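Putative arylalkylamine N-Acetyltransferase 7 (Aedes aegypti, PDB 4FD7) probably catalyses acetyl-CoA-dependent N-acetylation of amine substrates, as a member of the GNAT superfamily of acetyltransferases. Local coordinates at residues V75-A80 with N149-S154; D127-V132 with A185-G190. All coordinates share one frame; numbering follows the deposited sequence.

Interaction 1: V75-A80 with N149-S154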
# COMPACT_ATOMS: atom_id res chain seq x y z
N VAL A 75 -7.05 -7.98 -8.18
CA VAL A 75 -8.37 -7.43 -7.91
C VAL A 75 -9.16 -8.30 -6.93
O VAL A 75 -9.86 -7.78 -6.04
CB VAL A 75 -9.19 -7.24 -9.21
CG1 VAL A 75 -10.58 -6.78 -8.89
CG2 VAL A 75 -8.51 -6.23 -10.10
N ALA A 76 -9.08 -9.62 -7.07
CA ALA A 76 -9.74 -10.50 -6.11
C ALA A 76 -9.23 -10.20 -4.69
O ALA A 76 -10.03 -10.07 -3.73
CB ALA A 76 -9.50 -11.95 -6.46
N LEU A 77 -7.90 -10.06 -4.56
CA LEU A 77 -7.29 -9.72 -3.26
C LEU A 77 -7.78 -8.40 -2.66
O LEU A 77 -8.21 -8.35 -1.49
CB LEU A 77 -5.75 -9.70 -3.37
CG LEU A 77 -5.02 -9.52 -2.03
CD1 LEU A 77 -5.58 -10.55 -1.07
CD2 LEU A 77 -3.53 -9.70 -2.19
N TRP A 78 -7.67 -7.32 -3.44
CA TRP A 78 -8.14 -6.01 -3.00
C TRP A 78 -9.60 -6.06 -2.57
O TRP A 78 -9.97 -5.47 -1.55
CB TRP A 78 -7.99 -4.99 -4.13
CG TRP A 78 -6.57 -4.60 -4.42
CD1 TRP A 78 -5.54 -4.48 -3.53
CD2 TRP A 78 -6.03 -4.24 -5.70
NE1 TRP A 78 -4.40 -4.07 -4.17
CE2 TRP A 78 -4.67 -3.93 -5.51
CE3 TRP A 78 -6.57 -4.17 -6.99
CZ2 TRP A 78 -3.83 -3.54 -6.56
CZ3 TRP A 78 -5.73 -3.79 -8.04
CH2 TRP A 78 -4.38 -3.48 -7.82
N LYS A 79 -10.43 -6.73 -3.38
CA LYS A 79 -11.86 -6.84 -3.07
C LYS A 79 -12.10 -7.58 -1.77
O LYS A 79 -13.04 -7.23 -1.04
CB LYS A 79 -12.66 -7.45 -4.22
CG LYS A 79 -12.86 -6.48 -5.38
CD LYS A 79 -13.86 -6.97 -6.40
CE LYS A 79 -13.98 -5.96 -7.51
NZ LYS A 79 -15.05 -6.31 -8.48
N ALA A 80 -11.28 -8.57 -1.47
CA ALA A 80 -11.37 -9.24 -0.17
C ALA A 80 -10.97 -8.32 0.97
O ALA A 80 -11.48 -8.45 2.10
CB ALA A 80 -10.54 -10.52 -0.13
N ASN A 149 -1.04 -3.21 7.49
CA ASN A 149 -0.31 -3.56 6.28
C ASN A 149 -1.04 -3.00 5.07
O ASN A 149 -2.16 -2.47 5.19
CB ASN A 149 -0.21 -5.07 6.17
CG ASN A 149 0.86 -5.54 5.19
OD1 ASN A 149 1.60 -4.76 4.60
ND2 ASN A 149 0.94 -6.85 5.02
N ALA A 150 -0.43 -3.17 3.90
CA ALA A 150 -0.97 -2.59 2.67
C ALA A 150 -0.71 -3.49 1.47
O ALA A 150 0.25 -4.27 1.46
CB ALA A 150 -0.34 -1.25 2.42
N MET A 151 -1.54 -3.34 0.45
CA MET A 151 -1.32 -4.01 -0.83
C MET A 151 -1.47 -2.99 -1.94
O MET A 151 -2.36 -3.10 -2.78
CB MET A 151 -2.32 -5.15 -1.03
CG MET A 151 -2.10 -6.00 -2.29
SD MET A 151 -0.48 -6.74 -2.38
CE MET A 151 0.19 -6.01 -3.87
N GLY A 152 -0.62 -1.96 -1.93
CA GLY A 152 -0.56 -1.02 -3.03
C GLY A 152 -1.01 0.39 -2.71
O GLY A 152 -2.09 0.60 -2.12
N LEU A 153 -0.19 1.36 -3.10
CA LEU A 153 -0.56 2.78 -3.05
C LEU A 153 -0.49 3.32 -4.47
O LEU A 153 0.57 3.27 -5.11
CB LEU A 153 0.39 3.57 -2.13
CG LEU A 153 -0.08 4.97 -1.67
CD1 LEU A 153 0.75 5.46 -0.49
CD2 LEU A 153 -0.04 6.02 -2.77
N SER A 154 -1.62 3.83 -4.95
CA SER A 154 -1.75 4.37 -6.30
C SER A 154 -1.96 5.87 -6.23
O SER A 154 -2.74 6.37 -5.43
CB SER A 154 -2.95 3.72 -6.98
OG SER A 154 -3.06 4.07 -8.35
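Met-151 and Trp-78 carry this contact, which illustrates how a helix can be pinned to the one point where a strand breaks its regular course; their CA atoms lie 7.4 Å apart. Just before that point, Asn-149 bends its side-chain amide back so that OD1 accepts the NH of the following residue, with Ala-150 N 2.7 Å from Asn-149 OD1 and tilted well above the plane of the amide carbonyl. Met-151 then turns the corner of the chain and presents two different things to helix 68-81. Its carbonyl receives the indole: Trp-78 NE1 lies 2.7 Å from Met-151 O, almost in line with the C=O (161° at the oxygen), and the N-H points at it with an angle of 157°. The oxygen sits at the edge of the indole, close to its plane, so this bond meets the polar need of a buried ring. The methionine side chain leaves with CG anti to the backbone N (chi1 -175°), which sets this methylene 3.5 Å from Trp-78 NE1, while Leu-77 CD2 comes to 4.0 Å from the same Met-151 CG, the two side chains crossing at about a right angle. Gly-152 follows with a positive phi, at backbone angles where any beta carbon would collide with Met-151 O. Both Met-151 and Gly-152 bond through their backbones to Ile-103, consistent with the bulge that GNAT folds carry in the strand conventionally called beta4, here strand 146-155, which in relatives lies at the acetyl-CoA cleft. Beyond it, Leu-153 packs on helix 164-170, Ser-154 touches helix 41-55, and Trp-78 also touches Met-48 of that helix and Ile-103 of strand 98-108.

Interaction 2: D127-V132 with A185-G190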
# COMPACT_ATOMS: atom_id res chain seq x y z
N ASP A 127 4.20 -14.06 -3.18
CA ASP A 127 5.19 -14.84 -2.45
C ASP A 127 6.49 -14.06 -2.22
O ASP A 127 7.19 -14.28 -1.24
CB ASP A 127 5.51 -16.14 -3.20
CG ASP A 127 4.34 -17.08 -3.25
OD1 ASP A 127 3.36 -16.84 -2.52
OD2 ASP A 127 4.41 -18.07 -4.03
N THR A 128 6.83 -13.16 -3.13
CA THR A 128 8.02 -12.32 -2.93
C THR A 128 7.84 -11.39 -1.73
O THR A 128 8.68 -11.32 -0.83
CB THR A 128 8.30 -11.45 -4.16
OG1 THR A 128 8.58 -12.30 -5.27
CG2 THR A 128 9.51 -10.55 -3.90
N ILE A 129 6.72 -10.66 -1.74
CA ILE A 129 6.41 -9.78 -0.62
C ILE A 129 6.35 -10.60 0.66
O ILE A 129 6.86 -10.20 1.69
CB ILE A 129 5.07 -9.05 -0.83
CG1 ILE A 129 5.17 -8.07 -1.99
CG2 ILE A 129 4.66 -8.32 0.44
CD1 ILE A 129 3.86 -7.88 -2.73
N GLU A 130 5.72 -11.77 0.59
CA GLU A 130 5.57 -12.57 1.80
C GLU A 130 6.92 -13.04 2.36
O GLU A 130 7.10 -13.08 3.57
CB GLU A 130 4.62 -13.76 1.58
CG GLU A 130 4.29 -14.51 2.86
CD GLU A 130 4.00 -13.59 4.04
OE1 GLU A 130 3.10 -12.73 3.94
OE2 GLU A 130 4.67 -13.73 5.09
N TYR A 131 7.85 -13.41 1.47
CA TYR A 131 9.20 -13.75 1.88
C TYR A 131 9.85 -12.55 2.60
O TYR A 131 10.44 -12.67 3.69
CB TYR A 131 10.06 -14.18 0.68
CG TYR A 131 11.52 -14.36 1.04
CD1 TYR A 131 11.96 -15.54 1.62
CD2 TYR A 131 12.44 -13.34 0.84
CE1 TYR A 131 13.30 -15.71 1.98
CE2 TYR A 131 13.76 -13.48 1.20
CZ TYR A 131 14.19 -14.67 1.77
OH TYR A 131 15.52 -14.81 2.12
N VAL A 132 9.73 -11.38 1.98
CA VAL A 132 10.34 -10.19 2.56
C VAL A 132 9.74 -9.86 3.93
O VAL A 132 10.45 -9.46 4.88
CB VAL A 132 10.20 -9.02 1.59
CG1 VAL A 132 10.67 -7.72 2.23
CG2 VAL A 132 11.00 -9.32 0.32
N ALA A 185 3.45 -1.69 9.14
CA ALA A 185 4.64 -2.11 8.38
C ALA A 185 4.20 -2.50 6.99
O ALA A 185 3.08 -2.93 6.78
CB ALA A 185 5.34 -3.27 9.03
N THR A 186 5.09 -2.34 6.03
CA THR A 186 4.69 -2.53 4.64
C THR A 186 5.92 -2.84 3.82
O THR A 186 7.03 -2.46 4.19
CB THR A 186 3.91 -1.28 4.13
OG1 THR A 186 2.58 -1.31 4.66
CG2 THR A 186 3.83 -1.22 2.60
N CYS A 187 5.74 -3.61 2.74
CA CYS A 187 6.81 -3.79 1.77
C CYS A 187 6.72 -2.67 0.75
O CYS A 187 5.76 -2.61 -0.01
CB CYS A 187 6.70 -5.14 1.06
SG CYS A 187 7.99 -5.35 -0.19
N PHE A 188 7.68 -1.76 0.78
CA PHE A 188 7.79 -0.69 -0.20
C PHE A 188 8.74 -1.13 -1.30
O PHE A 188 9.90 -1.49 -1.06
CB PHE A 188 8.24 0.60 0.46
CG PHE A 188 7.29 1.10 1.52
CD1 PHE A 188 7.49 0.78 2.87
CD2 PHE A 188 6.20 1.86 1.17
CE1 PHE A 188 6.60 1.24 3.83
CE2 PHE A 188 5.31 2.33 2.13
CZ PHE A 188 5.51 2.02 3.46
N THR A 189 8.23 -1.12 -2.53
CA THR A 189 8.84 -1.89 -3.60
C THR A 189 9.71 -1.06 -4.53
O THR A 189 10.55 -1.60 -5.24
CB THR A 189 7.76 -2.57 -4.42
OG1 THR A 189 6.90 -1.56 -4.97
CG2 THR A 189 6.96 -3.53 -3.55
N GLY A 190 9.49 0.25 -4.53
CA GLY A 190 10.24 1.15 -5.40
C GLY A 190 10.85 2.33 -4.68
O GLY A 190 10.57 2.56 -3.51
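Helix 120-136 comes closest to strand 183-188 at Ile-129 and Cys-187, whose CA atoms are 6.5 Å apart, a short spacing between backbones that no hydrogen bond links. The principle at work is packing through small groups. Ile-129 carries CG2 anti to its own backbone N, and this methyl branch meets the beta carbon of the cysteine, with Ile-129 CG2 3.8 Å from Cys-187 CB. Almost one turn further on, Val-132 offers a methyl to the sulfur instead, in a loose contact with Val-132 CG1 4.3 Å from Cys-187 SG. Cysteine thus engages two residues of one helical face with two different atoms: chi1 of 178° swings SG to the side where Val-132 CG1 lies, while CB meets Ile-129 whatever the torsion. The helix is additional to the core GNAT topology and packs on the C-terminal sheet, where strand 183-188 is paired antiparallel with strand 229-236. Tyr-232 of that neighbouring strand touches both Val-132 and Cys-187, extending the apolar patch onto the next strand. Side chains alternate along the strand, and Thr-186 points away from the helix. There its OG1 donates a hydrogen bond back to the preceding carbonyl, Thr-186 OG1 standing above the carbonyl plane at 2.7 Å from Ala-185 O, and is also hydrogen-bonded to Arg-172 NH1. On the same side, the methyl Thr-186 CG2 rests over the centre of the Phe-188 ring, 3.7 Å above its plane. Past the strand end, Gly-190 takes the N-cap position of helix 191-200.

How the interactions relate
From the N terminus, helix 68-81 supplies the first half of interaction 1 and helix 120-136 the first half of interaction 2. Strand 146-155 then closes the loop of interaction 1, and strand 183-188 closes that of interaction 2, so the two loops cross rather than nest. Both contacts follow one principle, a helix fastened to a strand, but on different sheets: 75-80 packs on the five-stranded sheet, 127-132 on the three-stranded one. The two meet where the strands run side by side, with Ala-185 bonded to Leu-148 through the backbone. Asn-149 packs against Ala-185 and Thr-186 there, and Met-151 CE lies 4.3 Å from Ile-129 CD1.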